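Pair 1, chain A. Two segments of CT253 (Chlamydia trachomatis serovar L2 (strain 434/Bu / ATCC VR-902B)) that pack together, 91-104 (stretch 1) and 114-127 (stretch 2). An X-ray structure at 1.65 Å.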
# COMPACT_ATOMS: atom_id res chain seq x y z
N PRO A 91 6.34 1.28 -18.51
CA PRO A 91 7.57 0.48 -18.53
C PRO A 91 8.02 -0.07 -17.18
O PRO A 91 9.20 -0.42 -17.03
CB PRO A 91 8.61 1.48 -19.03
CG PRO A 91 8.14 2.77 -18.39
CD PRO A 91 6.63 2.73 -18.49
N ALA A 92 7.10 -0.15 -16.23
CA ALA A 92 7.46 -0.82 -14.99
C ALA A 92 7.81 -2.29 -15.27
O ALA A 92 7.28 -2.93 -16.19
CB ALA A 92 6.32 -0.74 -13.99
N GLU A 93 8.71 -2.80 -14.45
CA GLU A 93 9.05 -4.22 -14.39
C GLU A 93 8.21 -4.96 -13.36
O GLU A 93 7.94 -6.16 -13.51
CB GLU A 93 10.53 -4.38 -14.05
CG GLU A 93 11.47 -3.74 -15.05
CD GLU A 93 12.90 -3.62 -14.53
OE1 GLU A 93 13.14 -3.33 -13.32
OE2 GLU A 93 13.80 -3.80 -15.35
N PHE A 94 7.79 -4.26 -12.30
CA PHE A 94 7.06 -4.82 -11.18
C PHE A 94 5.90 -3.91 -10.83
O PHE A 94 5.99 -2.69 -10.96
CB PHE A 94 7.95 -4.98 -9.95
CG PHE A 94 9.19 -5.80 -10.22
CD1 PHE A 94 9.14 -7.18 -10.11
CD2 PHE A 94 10.37 -5.21 -10.59
CE1 PHE A 94 10.28 -7.95 -10.35
CE2 PHE A 94 11.50 -5.96 -10.85
CZ PHE A 94 11.45 -7.34 -10.73
N VAL A 95 4.81 -4.54 -10.43
CA VAL A 95 3.59 -3.85 -10.03
C VAL A 95 3.36 -4.13 -8.56
O VAL A 95 3.32 -5.30 -8.14
CB VAL A 95 2.39 -4.34 -10.86
CG1 VAL A 95 1.08 -3.65 -10.40
CG2 VAL A 95 2.63 -4.11 -12.31
N VAL A 96 3.20 -3.06 -7.80
CA VAL A 96 2.91 -3.13 -6.37
C VAL A 96 1.42 -2.93 -6.16
O VAL A 96 0.86 -1.90 -6.54
CB VAL A 96 3.71 -2.07 -5.60
CG1 VAL A 96 3.34 -2.15 -4.13
CG2 VAL A 96 5.16 -2.27 -5.79
N ALA A 97 0.77 -3.94 -5.56
CA ALA A 97 -0.67 -3.97 -5.37
C ALA A 97 -0.94 -4.21 -3.89
O ALA A 97 -0.87 -5.35 -3.41
CB ALA A 97 -1.31 -5.07 -6.24
N ALA A 98 -1.26 -3.14 -3.17
CA ALA A 98 -1.52 -3.22 -1.73
C ALA A 98 -3.00 -3.01 -1.47
O ALA A 98 -3.59 -2.03 -1.97
CB ALA A 98 -0.70 -2.18 -0.98
N GLU A 99 -3.60 -3.91 -0.70
CA GLU A 99 -5.00 -3.85 -0.32
C GLU A 99 -5.14 -3.72 1.19
O GLU A 99 -4.59 -4.54 1.93
CB GLU A 99 -5.75 -5.13 -0.74
CG GLU A 99 -7.21 -5.12 -0.34
CD GLU A 99 -8.00 -6.32 -0.83
OE1 GLU A 99 -7.44 -7.22 -1.49
OE2 GLU A 99 -9.22 -6.34 -0.55
N ILE A 100 -5.86 -2.70 1.64
CA ILE A 100 -6.24 -2.61 3.05
C ILE A 100 -7.32 -3.64 3.30
O ILE A 100 -8.42 -3.55 2.73
CB ILE A 100 -6.74 -1.22 3.41
CG1 ILE A 100 -5.67 -0.14 3.21
CG2 ILE A 100 -7.21 -1.18 4.88
CD1 ILE A 100 -6.26 1.27 3.30
N LEU A 101 -7.04 -4.61 4.16
CA LEU A 101 -8.07 -5.59 4.46
C LEU A 101 -9.03 -5.07 5.54
O LEU A 101 -10.25 -5.31 5.48
CB LEU A 101 -7.44 -6.92 4.88
CG LEU A 101 -6.50 -7.59 3.87
CD1 LEU A 101 -5.93 -8.87 4.48
CD2 LEU A 101 -7.21 -7.89 2.56
N GLU A 102 -8.49 -4.37 6.54
CA GLU A 102 -9.31 -3.79 7.59
C GLU A 102 -8.48 -2.80 8.38
O GLU A 102 -7.25 -2.89 8.43
CB GLU A 102 -9.88 -4.87 8.52
CG GLU A 102 -8.90 -5.37 9.56
CD GLU A 102 -9.47 -6.44 10.48
OE1 GLU A 102 -10.69 -6.71 10.44
OE2 GLU A 102 -8.68 -7.02 11.25
N GLN A 103 -9.16 -1.83 8.96
CA GLN A 103 -8.64 -1.06 10.07
C GLN A 103 -9.71 -1.06 11.14
O GLN A 103 -10.86 -0.70 10.85
CB GLN A 103 -8.26 0.37 9.66
CG GLN A 103 -7.93 1.22 10.87
CD GLN A 103 -7.15 2.48 10.51
OE1 GLN A 103 -5.95 2.42 10.19
NE2 GLN A 103 -7.81 3.62 10.60
N LYS A 104 -9.35 -1.47 12.35
CA LYS A 104 -10.33 -1.68 13.40
C LYS A 104 -9.77 -1.26 14.74
O LYS A 104 -8.56 -1.20 14.94
CB LYS A 104 -10.74 -3.16 13.48
CG LYS A 104 -9.59 -4.09 13.83
CD LYS A 104 -10.06 -5.52 14.00
N ILE A 114 -5.85 0.14 18.12
CA ILE A 114 -6.25 0.32 16.74
C ILE A 114 -5.25 -0.43 15.89
O ILE A 114 -4.04 -0.39 16.14
CB ILE A 114 -6.34 1.81 16.37
CG1 ILE A 114 -6.85 1.96 14.94
CG2 ILE A 114 -4.98 2.51 16.52
CD1 ILE A 114 -7.25 3.35 14.59
N SER A 115 -5.76 -1.16 14.90
CA SER A 115 -4.90 -2.01 14.09
C SER A 115 -5.35 -1.95 12.65
O SER A 115 -6.51 -1.63 12.35
CB SER A 115 -4.94 -3.47 14.57
OG SER A 115 -6.25 -3.99 14.42
N ALA A 116 -4.43 -2.29 11.76
CA ALA A 116 -4.71 -2.38 10.34
C ALA A 116 -3.95 -3.55 9.74
O ALA A 116 -2.90 -3.95 10.23
CB ALA A 116 -4.35 -1.10 9.58
N SER A 117 -4.52 -4.11 8.69
CA SER A 117 -4.00 -5.30 8.04
C SER A 117 -3.99 -5.03 6.54
O SER A 117 -5.01 -4.58 6.00
CB SER A 117 -4.86 -6.52 8.37
OG SER A 117 -4.38 -7.69 7.74
N VAL A 118 -2.87 -5.31 5.88
CA VAL A 118 -2.72 -5.02 4.45
C VAL A 118 -2.19 -6.25 3.73
O VAL A 118 -1.16 -6.81 4.14
CB VAL A 118 -1.77 -3.83 4.21
CG1 VAL A 118 -1.48 -3.67 2.71
CG2 VAL A 118 -2.35 -2.57 4.81
N ARG A 119 -2.87 -6.65 2.65
CA ARG A 119 -2.32 -7.68 1.76
C ARG A 119 -1.47 -7.00 0.69
O ARG A 119 -1.96 -6.19 -0.10
CB ARG A 119 -3.38 -8.56 1.10
CG ARG A 119 -2.72 -9.65 0.27
CD ARG A 119 -3.72 -10.55 -0.43
NE ARG A 119 -4.57 -11.24 0.50
CZ ARG A 119 -5.87 -11.04 0.65
NH1 ARG A 119 -6.53 -10.16 -0.09
NH2 ARG A 119 -6.52 -11.75 1.55
N VAL A 120 -0.18 -7.31 0.71
CA VAL A 120 0.77 -6.79 -0.26
C VAL A 120 1.03 -7.86 -1.30
O VAL A 120 1.34 -9.01 -0.95
CB VAL A 120 2.09 -6.36 0.41
CG1 VAL A 120 3.04 -5.79 -0.62
CG2 VAL A 120 1.84 -5.32 1.52
N ARG A 121 0.91 -7.49 -2.57
CA ARG A 121 1.29 -8.31 -3.70
C ARG A 121 2.30 -7.56 -4.56
O ARG A 121 2.20 -6.35 -4.73
CB ARG A 121 0.09 -8.67 -4.55
CG ARG A 121 -0.79 -9.68 -3.92
CD ARG A 121 -2.06 -9.82 -4.70
NE ARG A 121 -2.79 -11.01 -4.31
CZ ARG A 121 -3.87 -11.45 -4.94
NH1 ARG A 121 -4.37 -10.75 -5.95
NH2 ARG A 121 -4.44 -12.58 -4.56
N VAL A 122 3.25 -8.29 -5.12
CA VAL A 122 4.11 -7.76 -6.17
C VAL A 122 4.02 -8.70 -7.35
O VAL A 122 4.15 -9.92 -7.19
CB VAL A 122 5.57 -7.62 -5.71
CG1 VAL A 122 6.40 -7.05 -6.85
CG2 VAL A 122 5.66 -6.73 -4.51
N PHE A 123 3.83 -8.14 -8.53
CA PHE A 123 3.77 -8.89 -9.77
C PHE A 123 4.96 -8.52 -10.64
O PHE A 123 5.32 -7.34 -10.70
CB PHE A 123 2.51 -8.59 -10.56
CG PHE A 123 1.22 -9.05 -9.91
CD1 PHE A 123 0.67 -8.36 -8.84
CD2 PHE A 123 0.59 -10.20 -10.36
CE1 PHE A 123 -0.51 -8.81 -8.26
CE2 PHE A 123 -0.57 -10.64 -9.80
CZ PHE A 123 -1.13 -9.94 -8.75
N ASP A 124 5.52 -9.50 -11.33
CA ASP A 124 6.57 -9.30 -12.32
C ASP A 124 5.90 -9.22 -13.68
O ASP A 124 5.24 -10.17 -14.08
CB ASP A 124 7.55 -10.47 -12.28
CG ASP A 124 8.78 -10.26 -13.12
OD1 ASP A 124 8.83 -9.36 -13.99
OD2 ASP A 124 9.73 -11.06 -12.90
N ILE A 125 6.05 -8.10 -14.38
CA ILE A 125 5.42 -7.97 -15.69
C ILE A 125 6.46 -7.86 -16.81
O ILE A 125 6.15 -7.40 -17.92
CB ILE A 125 4.40 -6.81 -15.71
CG1 ILE A 125 5.06 -5.46 -15.44
CG2 ILE A 125 3.27 -7.05 -14.68
CD1 ILE A 125 4.17 -4.29 -15.78
N ARG A 126 7.68 -8.34 -16.57
CA ARG A 126 8.67 -8.41 -17.63
C ARG A 126 8.37 -9.55 -18.59
O ARG A 126 7.64 -10.49 -18.28
CB ARG A 126 10.06 -8.59 -17.02
CG ARG A 126 10.44 -7.38 -16.16
CD ARG A 126 11.81 -7.58 -15.51
NE ARG A 126 11.68 -8.56 -14.45
CZ ARG A 126 12.66 -8.99 -13.68
NH1 ARG A 126 13.90 -8.55 -13.85
NH2 ARG A 126 12.39 -9.88 -12.73
N HIS A 127 8.99 -9.46 -19.77
CA HIS A 127 9.06 -10.57 -20.73
C HIS A 127 7.68 -10.99 -21.23
O HIS A 127 7.46 -12.17 -21.54
CB HIS A 127 9.81 -11.74 -20.11
CG HIS A 127 11.14 -11.35 -19.58
ND1 HIS A 127 11.53 -11.56 -18.28
CD2 HIS A 127 12.17 -10.69 -20.18
CE1 HIS A 127 12.74 -11.08 -18.10
NE2 HIS A 127 13.15 -10.54 -19.23
O HOH W 1 -2.81 -7.12 -2.50
O HOH W 2 -5.24 -8.35 -2.50
O HOH W 3 -6.37 -5.19 11.89

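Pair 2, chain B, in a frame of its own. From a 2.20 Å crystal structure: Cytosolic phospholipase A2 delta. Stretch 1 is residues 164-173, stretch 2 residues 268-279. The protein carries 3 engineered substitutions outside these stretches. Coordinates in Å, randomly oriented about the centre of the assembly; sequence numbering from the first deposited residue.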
# COMPACT_ATOMS: atom_id res chain seq x y z
N GLU B 164 23.41 -0.68 7.87
CA GLU B 164 24.55 -0.87 6.98
C GLU B 164 24.54 -2.30 6.44
O GLU B 164 24.34 -3.24 7.20
CB GLU B 164 25.87 -0.61 7.71
CG GLU B 164 27.08 -0.58 6.79
CD GLU B 164 28.39 -0.37 7.52
OE1 GLU B 164 29.43 -0.84 7.02
OE2 GLU B 164 28.41 0.28 8.59
N LEU B 165 24.73 -2.45 5.14
CA LEU B 165 24.61 -3.75 4.48
C LEU B 165 25.95 -4.17 3.92
O LEU B 165 26.63 -3.38 3.26
CB LEU B 165 23.58 -3.71 3.34
CG LEU B 165 22.61 -4.89 3.21
CD1 LEU B 165 21.79 -5.05 4.48
CD2 LEU B 165 21.71 -4.67 2.02
N SER B 166 26.33 -5.42 4.20
CA SER B 166 27.47 -6.04 3.55
C SER B 166 26.98 -7.04 2.51
O SER B 166 25.87 -7.57 2.60
CB SER B 166 28.35 -6.74 4.58
OG SER B 166 28.87 -5.80 5.50
N CYS B 167 27.82 -7.26 1.51
CA CYS B 167 27.50 -8.13 0.39
C CYS B 167 28.63 -9.16 0.27
O CYS B 167 29.81 -8.80 0.31
CB CYS B 167 27.41 -7.29 -0.90
SG CYS B 167 26.04 -6.10 -1.21
N LEU B 168 28.29 -10.45 0.17
CA LEU B 168 29.32 -11.49 0.02
C LEU B 168 29.08 -12.37 -1.20
O LEU B 168 28.01 -12.96 -1.36
CB LEU B 168 29.45 -12.27 1.34
CG LEU B 168 29.42 -13.79 1.59
CD1 LEU B 168 29.63 -14.72 0.41
CD2 LEU B 168 30.44 -14.09 2.68
N ASP B 169 30.10 -12.43 -2.06
CA ASP B 169 30.02 -13.20 -3.31
C ASP B 169 30.81 -14.50 -3.21
O ASP B 169 31.95 -14.50 -2.75
CB ASP B 169 30.57 -12.37 -4.48
CG ASP B 169 29.55 -11.40 -5.04
OD1 ASP B 169 28.33 -11.66 -4.94
OD2 ASP B 169 29.97 -10.37 -5.60
N VAL B 170 30.20 -15.59 -3.66
CA VAL B 170 30.85 -16.90 -3.67
C VAL B 170 30.91 -17.42 -5.11
O VAL B 170 29.88 -17.64 -5.74
CB VAL B 170 30.08 -17.92 -2.81
CG1 VAL B 170 30.85 -19.22 -2.72
CG2 VAL B 170 29.83 -17.37 -1.42
N HIS B 171 32.13 -17.62 -5.62
CA HIS B 171 32.35 -18.11 -6.99
C HIS B 171 32.94 -19.51 -6.97
O HIS B 171 33.62 -19.88 -6.02
CB HIS B 171 33.25 -17.15 -7.76
CG HIS B 171 32.63 -15.81 -7.98
ND1 HIS B 171 31.74 -15.56 -9.01
CD2 HIS B 171 32.75 -14.65 -7.30
CE1 HIS B 171 31.34 -14.30 -8.95
NE2 HIS B 171 31.94 -13.72 -7.92
N LEU B 172 32.68 -20.27 -8.02
CA LEU B 172 32.95 -21.70 -8.01
C LEU B 172 33.59 -22.24 -9.30
O LEU B 172 33.01 -22.13 -10.38
CB LEU B 172 31.65 -22.44 -7.70
CG LEU B 172 31.48 -23.90 -8.10
CD1 LEU B 172 32.63 -24.77 -7.63
CD2 LEU B 172 30.16 -24.42 -7.57
N ASP B 173 34.77 -22.85 -9.14
CA ASP B 173 35.41 -23.63 -10.19
C ASP B 173 34.92 -25.06 -10.14
O ASP B 173 33.76 -25.31 -10.40
CB ASP B 173 36.93 -23.63 -10.03
CG ASP B 173 37.56 -22.30 -10.35
OD1 ASP B 173 37.12 -21.64 -11.32
OD2 ASP B 173 38.52 -21.91 -9.66
N GLY B 268 38.31 -32.13 -3.26
CA GLY B 268 37.74 -30.83 -2.88
C GLY B 268 37.34 -29.97 -4.07
O GLY B 268 37.90 -30.10 -5.16
N VAL B 269 36.36 -29.09 -3.84
CA VAL B 269 35.87 -28.16 -4.86
C VAL B 269 36.24 -26.77 -4.40
O VAL B 269 35.97 -26.40 -3.26
CB VAL B 269 34.35 -28.26 -5.05
CG1 VAL B 269 33.85 -27.17 -5.99
CG2 VAL B 269 33.96 -29.63 -5.58
N ARG B 270 36.87 -26.00 -5.28
CA ARG B 270 37.46 -24.72 -4.91
C ARG B 270 36.46 -23.59 -5.04
O ARG B 270 35.95 -23.33 -6.13
CB ARG B 270 38.68 -24.44 -5.80
CG ARG B 270 39.59 -23.33 -5.31
CD ARG B 270 40.82 -23.20 -6.21
NE ARG B 270 41.96 -22.59 -5.54
CZ ARG B 270 42.78 -23.22 -4.70
NH1 ARG B 270 42.61 -24.50 -4.40
NH2 ARG B 270 43.79 -22.55 -4.14
N LEU B 271 36.16 -22.91 -3.93
CA LEU B 271 35.32 -21.72 -3.95
C LEU B 271 36.11 -20.51 -3.53
O LEU B 271 36.99 -20.59 -2.67
CB LEU B 271 34.11 -21.87 -3.01
CG LEU B 271 32.85 -22.53 -3.54
CD1 LEU B 271 33.07 -23.41 -4.75
CD2 LEU B 271 32.21 -23.35 -2.45
N GLN B 272 35.77 -19.38 -4.14
CA GLN B 272 36.39 -18.11 -3.82
C GLN B 272 35.33 -17.14 -3.33
O GLN B 272 34.33 -16.88 -4.01
CB GLN B 272 37.14 -17.55 -5.03
CG GLN B 272 38.36 -18.39 -5.37
CD GLN B 272 39.08 -17.91 -6.62
OE1 GLN B 272 39.24 -18.66 -7.59
NE2 GLN B 272 39.52 -16.67 -6.60
N LEU B 273 35.51 -16.60 -2.13
CA LEU B 273 34.55 -15.61 -1.70
C LEU B 273 35.17 -14.32 -1.21
O LEU B 273 36.25 -14.30 -0.62
CB LEU B 273 33.48 -16.17 -0.75
CG LEU B 273 33.67 -16.69 0.66
CD1 LEU B 273 34.61 -17.88 0.72
CD2 LEU B 273 34.10 -15.59 1.61
N LYS B 274 34.47 -13.22 -1.52
CA LYS B 274 34.86 -11.91 -1.06
C LYS B 274 33.67 -11.16 -0.47
O LYS B 274 32.66 -10.95 -1.15
CB LYS B 274 35.48 -11.08 -2.19
CG LYS B 274 35.67 -9.61 -1.82
CD LYS B 274 37.07 -9.08 -2.10
CE LYS B 274 37.31 -7.76 -1.38
NZ LYS B 274 38.71 -7.28 -1.53
N ALA B 275 33.83 -10.74 0.78
CA ALA B 275 32.86 -9.91 1.46
C ALA B 275 33.25 -8.45 1.23
O ALA B 275 34.42 -8.09 1.34
CB ALA B 275 32.85 -10.22 2.94
N GLU B 276 32.26 -7.63 0.90
CA GLU B 276 32.47 -6.23 0.58
C GLU B 276 31.33 -5.40 1.15
O GLU B 276 30.22 -5.91 1.34
CB GLU B 276 32.56 -6.06 -0.95
CG GLU B 276 33.77 -5.27 -1.42
CD GLU B 276 33.81 -5.11 -2.93
OE1 GLU B 276 32.73 -5.08 -3.57
OE2 GLU B 276 34.92 -5.01 -3.49
N GLY B 277 31.58 -4.13 1.42
CA GLY B 277 30.51 -3.20 1.75
C GLY B 277 29.56 -3.12 0.58
O GLY B 277 29.99 -3.04 -0.57
N CYS B 278 28.26 -3.21 0.84
CA CYS B 278 27.27 -2.92 -0.19
C CYS B 278 27.31 -1.42 -0.43
O CYS B 278 27.48 -0.65 0.52
CB CYS B 278 25.88 -3.33 0.26
SG CYS B 278 25.60 -5.11 0.52
N PRO B 279 27.18 -0.97 -1.68
CA PRO B 279 27.10 0.48 -1.91
C PRO B 279 25.97 1.11 -1.08
O PRO B 279 24.91 0.50 -0.95
CB PRO B 279 26.80 0.60 -3.40
CG PRO B 279 27.16 -0.72 -4.00
CD PRO B 279 27.11 -1.76 -2.92
O HOH W 4 27.93 -0.77 3.03

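Both pairs are two neighbouring antiparallel strands, and their central backbones superpose with an RMSD of 0.4 Å over 14 residues. The angle between strand directions is 153° in pair 1 and 160° in pair 2, so each ladder is gently twisted. The register also matches: A:Val95 and A:Phe123 occupy the places of B:Cys167 and B:Glu276, and both couples are hydrogen-bonded pairs. A:Val95 N donates to A:Phe123 O at 2.9 Å, as B:Cys167 N does to B:Glu276 O at 2.8 Å. Two residues on, A:Ala97 with A:Arg121 matches B:Asp169 with B:Lys274, and then A:Glu99 with A:Arg119 matches B:His171 with B:Gln272. Because backbone groups make these bonds, very different side chains can share one ladder.

Over the matched central positions, one face is apolar in both. In pair 1 it carries A:Val96, A:Ala98 and A:Ile100 beside A:Val118, A:Val120 and A:Val122; in pair 2, B:Leu168, B:Val170 and B:Leu172 beside B:Leu271, B:Leu273 and B:Ala275. Beta-branched valine and isoleucine suit extended backbone, while leucine reaches further along the sheet. Small and large residues change places: A:Ala98 CB lies 4.1 Å from A:Val118 CG1, whereas at the matching positions B:Val170 CG1 lies 4.0 Å from B:Leu271 CG. Conversely, A:Val122 is matched by B:Ala275, whose CB is 4.3 Å from B:Leu168 CB.

The other face differs more. At its A:Val95 end, pair 1 relies on apolar packing: A:Val95 CB is 4.3 Å from A:Phe123 CB, and A:Ala97 CB is 4.3 Å from A:Phe123 CE1, the small alanine lying at the ring edge. In pair 2 the equivalent of A:Val95 is B:Cys167, whose SG forms a 2.0 Å disulfide with SG of B:Cys278, just beyond the strand, a covalent tie across the ladder. The aromatic position becomes exposed B:Glu276, a charged residue suited to solvent.

Farther along, A:Glu99 and A:Arg119 have opposite charges, and A:Glu99 OE1 forms a salt bridge with A:Arg119 NH1 at 3.4 Å. Water 2 reinforces it, donating to A:Glu99 OE1 at 2.7 Å and accepting from A:Arg119 NH1 at 3.3 Å. A:Leu101 CD2 covers one face of the guanidinium, 3.6 Å from A:Arg119 NH1. B:His171 and B:Gln272 fill the matching places as polar, exposed residues, held by their backbones: B:His171 N donates to B:Gln272 O at 2.8 Å. One backbone frame thus accommodates a salt bridge in pair 1 and a disulfide in pair 2.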